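Local coordinates for protein xyloglucan-specific endo-beta-1,4-glucanase BoGH9A (Bacteroides ovatus, PDB 6DHT) that hydrolyses internal beta-1,4-glucosidic linkages in the backbone of xyloglucan, releasing xyloglucan oligosaccharides, at residues 102-107 with 469-474; 183-188 with 557-562; 190-195 with 450-455. One frame throughout, in Å; residues are numbered along the deposited sequence.

Contact 1 (102-107 with 469-474); sequences SVLSPL and RNMDYI
Met471 departs from its helix with CG anti to the backbone N (chi1 -178°), which puts CG beside Leu104 CD1, and the bends at its two following torsions turn the sulfur and methyl toward Leu107. On the facing segment, Leu107 also has CG anti to its backbone N (chi1 174°), sending its CD2 to the thioether. The two leucines thus divide one methionine between them. Leu104 CD1 touches Met471 CG at 4.1 Å, the two side chains sliding past each other in opposite directions. Leu107 instead meets Met471 tip to tip: its CD2 lies 3.9 Å from Met471 SD and 4.2 Å from Met471 CE. No hydrogen bond joins the segments, and all three touching residues are buried. The nearest CA atoms, those of Leu104 and Met471, remain 9.6 Å apart, a gap spanned entirely by side chains.

A type I beta turn from Ser102 to Ser105, closed by Ser105 N to Ser102 O at 3.1 Å, delivers Leu104 just ahead of helix 105-117. Leu560 and Leu564 of helix 551-567 and Met445 of helix 439-458 also pack on Met471. Polar partners from the N-terminal Ig-like domain lie close by: Leu104 N and Tyr26 OH are hydrogen-bonded, Asn21 reaches Asp472 and Glu30 forms a salt bridge with Arg469. The arrangement is helix packing inside the (alpha/alpha)6 barrel of glycoside hydrolase family 9, on the side where the N-terminal Ig-like domain comes close.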
loop_
_atom_site.group_PDB
_atom_site.type_symbol
_atom_site.label_atom_id
_atom_site.label_comp_id
_atom_site.label_asym_id
_atom_site.label_seq_id
_atom_site.Cartn_x
_atom_site.Cartn_y
_atom_site.Cartn_z
ATOM N N SER A 102 4.816 -14.761 -14.640
ATOM C CA SER A 102 5.399 -13.931 -13.581
ATOM C C SER A 102 5.588 -12.489 -14.017
ATOM O O SER A 102 6.548 -11.834 -13.617
ATOM C CB SER A 102 6.728 -14.511 -13.144
ATOM O OG SER A 102 6.535 -15.793 -12.556
ATOM N N VAL A 103 4.661 -11.984 -14.818
ATOM C CA VAL A 103 4.869 -10.665 -15.392
ATOM C C VAL A 103 4.863 -9.556 -14.321
ATOM O O VAL A 103 5.577 -8.563 -14.473
ATOM C CB VAL A 103 3.888 -10.394 -16.579
ATOM C CG1 VAL A 103 2.506 -10.226 -16.091
ATOM C CG2 VAL A 103 4.351 -9.186 -17.390
ATOM N N LEU A 104 4.111 -9.744 -13.236
ATOM C CA LEU A 104 4.092 -8.742 -12.173
ATOM C C LEU A 104 5.110 -9.016 -11.063
ATOM O O LEU A 104 5.141 -8.300 -10.075
ATOM C CB LEU A 104 2.694 -8.602 -11.552
ATOM C CG LEU A 104 1.566 -8.278 -12.517
ATOM C CD1 LEU A 104 0.246 -8.205 -11.771
ATOM C CD2 LEU A 104 1.832 -6.976 -13.248
ATOM N N SER A 105 5.943 -10.037 -11.185
ATOM C CA SER A 105 6.893 -10.329 -10.129
ATOM C C SER A 105 7.887 -9.192 -9.907
ATOM O O SER A 105 8.149 -8.820 -8.740
ATOM C CB SER A 105 7.599 -11.659 -10.414
ATOM O OG SER A 105 8.561 -11.952 -9.415
ATOM N N PRO A 106 8.432 -8.585 -10.983
ATOM C CA PRO A 106 9.354 -7.461 -10.726
ATOM C C PRO A 106 8.658 -6.286 -10.056
ATOM O O PRO A 106 9.299 -5.591 -9.279
ATOM C CB PRO A 106 9.868 -7.094 -12.120
ATOM C CG PRO A 106 9.696 -8.358 -12.919
ATOM C CD PRO A 106 8.439 -8.976 -12.404
ATOM N N LEU A 107 7.380 -6.083 -10.338
ATOM C CA LEU A 107 6.602 -5.039 -9.690
ATOM C C LEU A 107 6.417 -5.341 -8.191
ATOM O O LEU A 107 6.664 -4.492 -7.342
ATOM C CB LEU A 107 5.253 -4.900 -10.400
ATOM C CG LEU A 107 4.252 -3.937 -9.758
ATOM C CD1 LEU A 107 4.727 -2.497 -9.874
ATOM C CD2 LEU A 107 2.934 -4.066 -10.392
ATOM N N ARG A 469 -7.909 -6.034 -13.765
ATOM C CA ARG A 469 -8.256 -4.842 -14.554
ATOM C C ARG A 469 -7.781 -3.565 -13.868
ATOM O O ARG A 469 -7.264 -2.645 -14.515
ATOM C CB ARG A 469 -9.760 -4.764 -14.824
ATOM C CG ARG A 469 -10.270 -5.836 -15.755
ATOM C CD ARG A 469 -11.792 -5.842 -15.867
ATOM N NE ARG A 469 -12.272 -6.882 -16.770
ATOM C CZ ARG A 469 -13.527 -7.327 -16.794
ATOM N NH1 ARG A 469 -14.441 -6.828 -15.971
ATOM N NH2 ARG A 469 -13.876 -8.268 -17.645
ATOM N N ASN A 470 -7.961 -3.479 -12.554
ATOM C CA ASN A 470 -7.521 -2.307 -11.815
ATOM C C ASN A 470 -6.003 -2.195 -11.810
ATOM O O ASN A 470 -5.460 -1.083 -11.870
ATOM C CB ASN A 470 -8.040 -2.321 -10.365
ATOM C CG ASN A 470 -9.417 -1.727 -10.232
ATOM O OD1 ASN A 470 -10.105 -1.513 -11.218
ATOM N ND2 ASN A 470 -9.851 -1.500 -8.996
ATOM N N MET A 471 -5.311 -3.329 -11.729
ATOM C CA MET A 471 -3.858 -3.301 -11.889
ATOM C C MET A 471 -3.438 -2.785 -13.285
ATOM O O MET A 471 -2.511 -1.976 -13.389
ATOM C CB MET A 471 -3.212 -4.666 -11.563
ATOM C CG MET A 471 -1.701 -4.653 -11.667
ATOM S SD MET A 471 -0.900 -3.458 -10.523
ATOM C CE MET A 471 -1.001 -4.462 -9.088
ATOM N N ASP A 472 -4.108 -3.243 -14.337
ATOM C CA ASP A 472 -3.806 -2.760 -15.677
ATOM C C ASP A 472 -3.928 -1.236 -15.730
ATOM O O ASP A 472 -3.141 -0.567 -16.423
ATOM C CB ASP A 472 -4.776 -3.362 -16.680
ATOM C CG ASP A 472 -4.418 -4.783 -17.103
ATOM O OD1 ASP A 472 -3.557 -5.464 -16.511
ATOM O OD2 ASP A 472 -5.024 -5.252 -18.094
ATOM N N TYR A 473 -4.929 -0.692 -15.048
ATOM C CA TYR A 473 -5.140 0.753 -15.023
ATOM C C TYR A 473 -3.906 1.475 -14.497
ATOM O O TYR A 473 -3.421 2.429 -15.133
ATOM C CB TYR A 473 -6.383 1.152 -14.191
ATOM C CG TYR A 473 -6.724 2.619 -14.282
ATOM C CD1 TYR A 473 -6.039 3.554 -13.538
ATOM C CD2 TYR A 473 -7.705 3.061 -15.144
ATOM C CE1 TYR A 473 -6.312 4.904 -13.634
ATOM C CE2 TYR A 473 -7.993 4.404 -15.239
ATOM C CZ TYR A 473 -7.304 5.313 -14.478
ATOM O OH TYR A 473 -7.578 6.670 -14.600
ATOM N N ILE A 474 -3.374 1.107 -13.340
ATOM C CA ILE A 474 -2.231 1.862 -12.860
ATOM C C ILE A 474 -0.969 1.614 -13.657
ATOM O O ILE A 474 -0.056 2.446 -13.581
ATOM C CB ILE A 474 -1.924 1.687 -11.375
ATOM C CG1 ILE A 474 -1.396 0.303 -11.125
ATOM C CG2 ILE A 474 -3.147 2.058 -10.468
ATOM C CD1 ILE A 474 -0.566 0.253 -9.882
#

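Contact 2 (183-188 with 557-562)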
loop_
_atom_site.group_PDB
_atom_site.type_symbol
_atom_site.label_atom_id
_atom_site.label_comp_id
_atom_site.label_asym_id
_atom_site.label_seq_id
_atom_site.Cartn_x
_atom_site.Cartn_y
_atom_site.Cartn_z
ATOM N N ILE A 183 2.025 -2.017 7.630
ATOM C CA ILE A 183 2.448 -3.363 7.983
ATOM C C ILE A 183 1.224 -4.264 8.129
ATOM O O ILE A 183 1.221 -5.379 7.623
ATOM C CB ILE A 183 3.239 -3.342 9.279
ATOM C CG1 ILE A 183 4.538 -2.557 9.130
ATOM C CG2 ILE A 183 3.529 -4.751 9.698
ATOM C CD1 ILE A 183 5.181 -2.158 10.429
ATOM N N GLY A 184 0.165 -3.767 8.762
ATOM C CA GLY A 184 -1.036 -4.559 8.944
ATOM C C GLY A 184 -1.628 -5.057 7.625
ATOM O O GLY A 184 -2.066 -6.207 7.529
ATOM N N LEU A 185 -1.597 -4.198 6.611
ATOM C CA LEU A 185 -2.107 -4.553 5.293
ATOM C C LEU A 185 -1.178 -5.567 4.620
ATOM O O LEU A 185 -1.647 -6.597 4.118
ATOM C CB LEU A 185 -2.264 -3.293 4.425
ATOM C CG LEU A 185 -2.742 -3.565 2.993
ATOM C CD1 LEU A 185 -4.080 -4.279 2.966
ATOM C CD2 LEU A 185 -2.812 -2.257 2.232
ATOM N N MET A 186 0.128 -5.308 4.615
ATOM C CA MET A 186 1.054 -6.196 3.939
ATOM C C MET A 186 1.066 -7.557 4.609
ATOM O O MET A 186 1.126 -8.591 3.932
ATOM C CB MET A 186 2.451 -5.598 3.823
ATOM C CG MET A 186 2.482 -4.402 2.880
ATOM S SD MET A 186 4.103 -3.680 2.657
ATOM C CE MET A 186 4.284 -2.777 4.160
ATOM N N GLN A 187 1.013 -7.570 5.930
ATOM C CA GLN A 187 0.994 -8.834 6.681
ATOM C C GLN A 187 -0.332 -9.573 6.546
ATOM O O GLN A 187 -0.390 -10.795 6.772
ATOM C CB GLN A 187 1.413 -8.595 8.159
ATOM C CG GLN A 187 2.898 -8.298 8.246
ATOM C CD GLN A 187 3.520 -8.243 9.640
ATOM O OE1 GLN A 187 4.742 -8.332 9.736
ATOM N NE2 GLN A 187 2.731 -8.032 10.677
ATOM N N SER A 188 -1.414 -8.892 6.183
ATOM C CA SER A 188 -2.671 -9.580 5.858
ATOM C C SER A 188 -2.445 -10.423 4.596
ATOM O O SER A 188 -2.808 -11.609 4.543
ATOM C CB SER A 188 -3.817 -8.586 5.618
ATOM O OG SER A 188 -4.089 -7.815 6.779
ATOM N N LEU A 557 0.176 -1.289 -3.065
ATOM C CA LEU A 557 0.812 -1.887 -4.246
ATOM C C LEU A 557 1.427 -3.242 -3.949
ATOM O O LEU A 557 1.251 -4.179 -4.720
ATOM C CB LEU A 557 1.881 -0.934 -4.772
ATOM C CG LEU A 557 2.654 -1.383 -6.003
ATOM C CD1 LEU A 557 1.713 -1.584 -7.202
ATOM C CD2 LEU A 557 3.764 -0.402 -6.332
ATOM N N VAL A 558 2.147 -3.373 -2.843
ATOM C CA VAL A 558 2.682 -4.690 -2.463
ATOM C C VAL A 558 1.548 -5.694 -2.294
ATOM O O VAL A 558 1.631 -6.835 -2.768
ATOM C CB VAL A 558 3.449 -4.587 -1.130
ATOM C CG1 VAL A 558 3.703 -5.970 -0.522
ATOM C CG2 VAL A 558 4.773 -3.859 -1.287
ATOM N N ALA A 559 0.475 -5.261 -1.635
ATOM C CA ALA A 559 -0.680 -6.144 -1.411
ATOM C C ALA A 559 -1.267 -6.661 -2.717
ATOM O O ALA A 559 -1.446 -7.881 -2.869
ATOM C CB ALA A 559 -1.756 -5.450 -0.595
ATOM N N LEU A 560 -1.553 -5.771 -3.654
ATOM C CA LEU A 560 -2.240 -6.203 -4.884
ATOM C C LEU A 560 -1.268 -6.892 -5.835
ATOM O O LEU A 560 -1.581 -7.943 -6.384
ATOM C CB LEU A 560 -2.975 -5.052 -5.601
ATOM C CG LEU A 560 -3.908 -5.578 -6.695
ATOM C CD1 LEU A 560 -4.953 -6.608 -6.190
ATOM C CD2 LEU A 560 -4.580 -4.406 -7.370
ATOM N N ALA A 561 -0.093 -6.321 -6.055
ATOM C CA ALA A 561 0.832 -6.933 -7.008
ATOM C C ALA A 561 1.263 -8.339 -6.574
ATOM O O ALA A 561 1.385 -9.239 -7.406
ATOM C CB ALA A 561 2.032 -6.074 -7.201
ATOM N N SER A 562 1.539 -8.514 -5.276
ATOM C CA SER A 562 2.008 -9.805 -4.784
ATOM C C SER A 562 0.917 -10.826 -4.906
ATOM O O SER A 562 1.177 -11.947 -5.349
ATOM C CB SER A 562 2.417 -9.725 -3.339
ATOM O OG SER A 562 3.438 -8.742 -3.147
#
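Val558 O is gripped twice by Ser562, by OG at 2.7 Å and by the backbone N at 3.0 Å, the two donors arriving from opposite faces of the carbonyl plane. With chi1 of -58°, Ser562 folds its hydroxyl back along the helix and satisfies it there, though the side chain is buried. On the facing helix Ser188 likewise folds its hydroxyl back, OG donating to Gly184 O at 2.7 Å; that carbonyl also receives Gln277 NE2. Serines that return their hydroxyls to their own helix can sit in an apolar interior, and here the interior is that of the (alpha/alpha)6 barrel of family 9, in which helices 176-192 and 551-567 lie against each other. The backbones come very close, Met186 CA and Ala559 CA standing only 5.6 Å apart, as the small Ala559 allows. Leu185 reaches round with CG to Ala559 CB at 4.2 Å. Met186 crosses Val558 at about a right angle, so that CG and SD both lie against the valine, SD 3.9 Å from Val558 CG1. Phe115 of helix 105-117 and Met218 of helix 213-226 pack on Met186 as well, while Val449 of helix 439-458 touches Ala559.

Contact 3 (190-195 with 450-455); sequences YQLFLD and SLMYAY. With EDO (1,2-ethanediol), chain P.
At the junction between helix 176-192 and helix 194-199 in the alpha-helical barrel, Leu192 and Phe193 pack on Met452 and Tyr453 of helix 439-458. Phe193 takes the N-cap position of the second helix. Leu192 points at helix 439-458, whereas Phe193 brings only the end of its ring near it. Leu192 is the more engaged: its CD1 lies 3.6 Å from Tyr453 OH and 3.7 Å from Tyr453 CZ, approaching the phenol ring obliquely. The same methyl touches Met452 CE at 4.2 Å. Met452 begins with CG anti to its backbone N (chi1 -178°); the bend at chi2 then sets SD at the edge of the Phe193 ring, near its plane and 4.4 Å from Phe193 CZ, and the bend at chi3 turns CE to Leu192 CD1. No hydrogen bond joins the segments; van der Waals packing carries the contact, and the tyrosine hydroxyl lies against the leucine methyl. A molecule of 1,2-ethanediol, probably from the crystallisation liquor, donates a hydrogen bond from O1 to Leu192 O at 2.9 Å and sets its C2 obliquely 3.6 Å from Phe193 CE1. Beyond the two segments, Phe193 and Met452 both lean on Ser563 of helix 551-567, and Phe193 extends to Ala566 and Leu567. Tyr453 stacks with Phe384 of helix 379-386, while helices 395-416 and 461-474 pack against Leu451 and Ala454 of helix 439-458.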
loop_
_atom_site.group_PDB
_atom_site.type_symbol
_atom_site.label_atom_id
_atom_site.label_comp_id
_atom_site.label_asym_id
_atom_site.label_seq_id
_atom_site.Cartn_x
_atom_site.Cartn_y
_atom_site.Cartn_z
ATOM N N TYR A 190 0.483 -11.365 3.315
ATOM C CA TYR A 190 1.497 -12.361 3.668
ATOM C C TYR A 190 0.884 -13.682 4.167
ATOM O O TYR A 190 1.285 -14.777 3.747
ATOM C CB TYR A 190 2.436 -11.778 4.738
ATOM C CG TYR A 190 3.389 -12.819 5.263
ATOM C CD1 TYR A 190 4.561 -13.122 4.573
ATOM C CD2 TYR A 190 3.107 -13.501 6.446
ATOM C CE1 TYR A 190 5.408 -14.138 5.028
ATOM C CE2 TYR A 190 3.931 -14.468 6.895
ATOM C CZ TYR A 190 5.089 -14.768 6.205
ATOM O OH TYR A 190 5.891 -15.792 6.714
ATOM N N GLN A 191 -0.099 -13.571 5.051
ATOM C CA GLN A 191 -0.720 -14.744 5.674
ATOM C C GLN A 191 -1.452 -15.617 4.679
ATOM O O GLN A 191 -1.659 -16.813 4.934
ATOM C CB GLN A 191 -1.659 -14.296 6.786
ATOM C CG GLN A 191 -0.936 -13.830 8.048
ATOM C CD GLN A 191 -1.867 -13.199 9.056
ATOM O OE1 GLN A 191 -2.369 -13.866 9.956
ATOM N NE2 GLN A 191 -2.063 -11.903 8.962
ATOM N N LEU A 192 -1.839 -15.069 3.534
ATOM C CA LEU A 192 -2.530 -15.829 2.477
ATOM C C LEU A 192 -1.581 -16.561 1.556
ATOM O O LEU A 192 -2.009 -17.495 0.870
ATOM C CB LEU A 192 -3.352 -14.879 1.613
ATOM C CG LEU A 192 -4.472 -14.077 2.266
ATOM C CD1 LEU A 192 -4.955 -12.978 1.329
ATOM C CD2 LEU A 192 -5.590 -14.973 2.700
ATOM N N PHE A 193 -0.323 -16.131 1.480
ATOM C CA PHE A 193 0.622 -16.611 0.481
ATOM C C PHE A 193 1.991 -16.915 1.070
ATOM O O PHE A 193 3.011 -16.403 0.658
ATOM C CB PHE A 193 0.755 -15.567 -0.654
ATOM C CG PHE A 193 -0.556 -15.261 -1.352
ATOM C CD1 PHE A 193 -1.121 -16.178 -2.207
ATOM C CD2 PHE A 193 -1.224 -14.078 -1.127
ATOM C CE1 PHE A 193 -2.339 -15.932 -2.809
ATOM C CE2 PHE A 193 -2.445 -13.828 -1.726
ATOM C CZ PHE A 193 -2.989 -14.732 -2.591
ATOM N N LEU A 194 2.013 -17.797 2.053
ATOM C CA LEU A 194 3.249 -18.063 2.762
ATOM C C LEU A 194 4.367 -18.576 1.877
ATOM O O LEU A 194 5.508 -18.162 2.019
ATOM C CB LEU A 194 2.991 -19.064 3.920
ATOM C CG LEU A 194 2.095 -18.543 5.064
ATOM C CD1 LEU A 194 1.854 -19.628 6.129
ATOM C CD2 LEU A 194 2.663 -17.341 5.719
ATOM N N ASP A 195 4.058 -19.534 0.991
ATOM C CA ASP A 195 5.076 -20.103 0.105
ATOM C C ASP A 195 5.656 -19.033 -0.815
ATOM O O ASP A 195 6.859 -18.963 -1.021
ATOM C CB ASP A 195 4.516 -21.269 -0.744
ATOM C CG ASP A 195 4.337 -22.548 0.033
ATOM O OD1 ASP A 195 4.835 -22.660 1.178
ATOM O OD2 ASP A 195 3.680 -23.444 -0.545
ATOM N N SER A 450 -9.577 -5.787 -2.271
ATOM C CA SER A 450 -10.904 -6.225 -1.819
ATOM C C SER A 450 -11.493 -7.270 -2.772
ATOM O O SER A 450 -12.045 -8.310 -2.343
ATOM C CB SER A 450 -11.832 -5.038 -1.646
ATOM O OG SER A 450 -11.293 -4.089 -0.765
ATOM N N LEU A 451 -11.371 -7.030 -4.078
ATOM C CA LEU A 451 -11.855 -7.995 -5.078
ATOM C C LEU A 451 -11.087 -9.293 -5.029
ATOM O O LEU A 451 -11.662 -10.375 -5.210
ATOM C CB LEU A 451 -11.755 -7.356 -6.478
ATOM C CG LEU A 451 -12.767 -6.241 -6.713
ATOM C CD1 LEU A 451 -12.409 -5.440 -7.952
ATOM C CD2 LEU A 451 -14.189 -6.820 -6.839
ATOM N N MET A 452 -9.786 -9.226 -4.806
ATOM C CA MET A 452 -8.980 -10.418 -4.665
ATOM C C MET A 452 -9.469 -11.244 -3.450
ATOM O O MET A 452 -9.611 -12.471 -3.519
ATOM C CB MET A 452 -7.501 -9.987 -4.565
ATOM C CG MET A 452 -6.482 -11.096 -4.459
ATOM S SD MET A 452 -6.349 -11.850 -2.822
ATOM C CE MET A 452 -5.754 -10.435 -1.869
ATOM N N TYR A 453 -9.742 -10.578 -2.330
ATOM C CA TYR A 453 -10.311 -11.293 -1.191
ATOM C C TYR A 453 -11.672 -11.888 -1.533
ATOM O O TYR A 453 -11.984 -13.004 -1.122
ATOM C CB TYR A 453 -10.484 -10.378 0.021
ATOM C CG TYR A 453 -9.270 -10.311 0.932
ATOM C CD1 TYR A 453 -9.070 -11.258 1.925
ATOM C CD2 TYR A 453 -8.313 -9.331 0.765
ATOM C CE1 TYR A 453 -7.948 -11.206 2.749
ATOM C CE2 TYR A 453 -7.191 -9.263 1.578
ATOM C CZ TYR A 453 -7.017 -10.212 2.558
ATOM O OH TYR A 453 -5.909 -10.174 3.385
ATOM N N ALA A 454 -12.512 -11.174 -2.263
ATOM C CA ALA A 454 -13.804 -11.753 -2.661
ATOM C C ALA A 454 -13.641 -13.026 -3.511
ATOM O O ALA A 454 -14.398 -14.010 -3.329
ATOM C CB ALA A 454 -14.638 -10.728 -3.403
ATOM N N TYR A 455 -12.652 -13.054 -4.403
ATOM C CA TYR A 455 -12.298 -14.257 -5.145
ATOM C C TYR A 455 -11.910 -15.380 -4.165
ATOM O O TYR A 455 -12.421 -16.510 -4.251
ATOM C CB TYR A 455 -11.147 -14.001 -6.126
ATOM C CG TYR A 455 -10.577 -15.258 -6.705
ATOM C CD1 TYR A 455 -11.279 -15.987 -7.665
ATOM C CD2 TYR A 455 -9.357 -15.750 -6.275
ATOM C CE1 TYR A 455 -10.761 -17.148 -8.171
ATOM C CE2 TYR A 455 -8.837 -16.917 -6.775
ATOM C CZ TYR A 455 -9.540 -17.612 -7.738
ATOM O OH TYR A 455 -9.042 -18.799 -8.258
HETATM C C1 EDO P . -4.522 -18.213 -0.854
HETATM O O1 EDO P . -4.504 -18.855 0.434
HETATM C C2 EDO P . -3.917 -19.101 -1.949
HETATM O O2 EDO P . -4.944 -19.616 -2.803
#

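Overall arrangement
Along the chain the six segments come in the order 102-107, 183-188, 190-195, 450-455, 469-474 and 557-562, so contact 3 is nested within the spans of both others while contacts 1 and 2 cross. Helix 176-192 serves contacts 2 and 3, whose centres are about 9 Å apart and which touch where Ser188 CB meets Tyr453 OH at 3.4 Å. Contacts 1 and 2 have centres about 14 Å apart but also touch, Met471 CE packing 3.7 Å from Ala561 N. Contacts 1 and 3, centres about 16 Å apart, do not touch; they use the successive helices 461-474 and 439-458. Helix packing thus joins early and late parts of the catalytic domain, away from the predicted catalytic residues and bound metal ions.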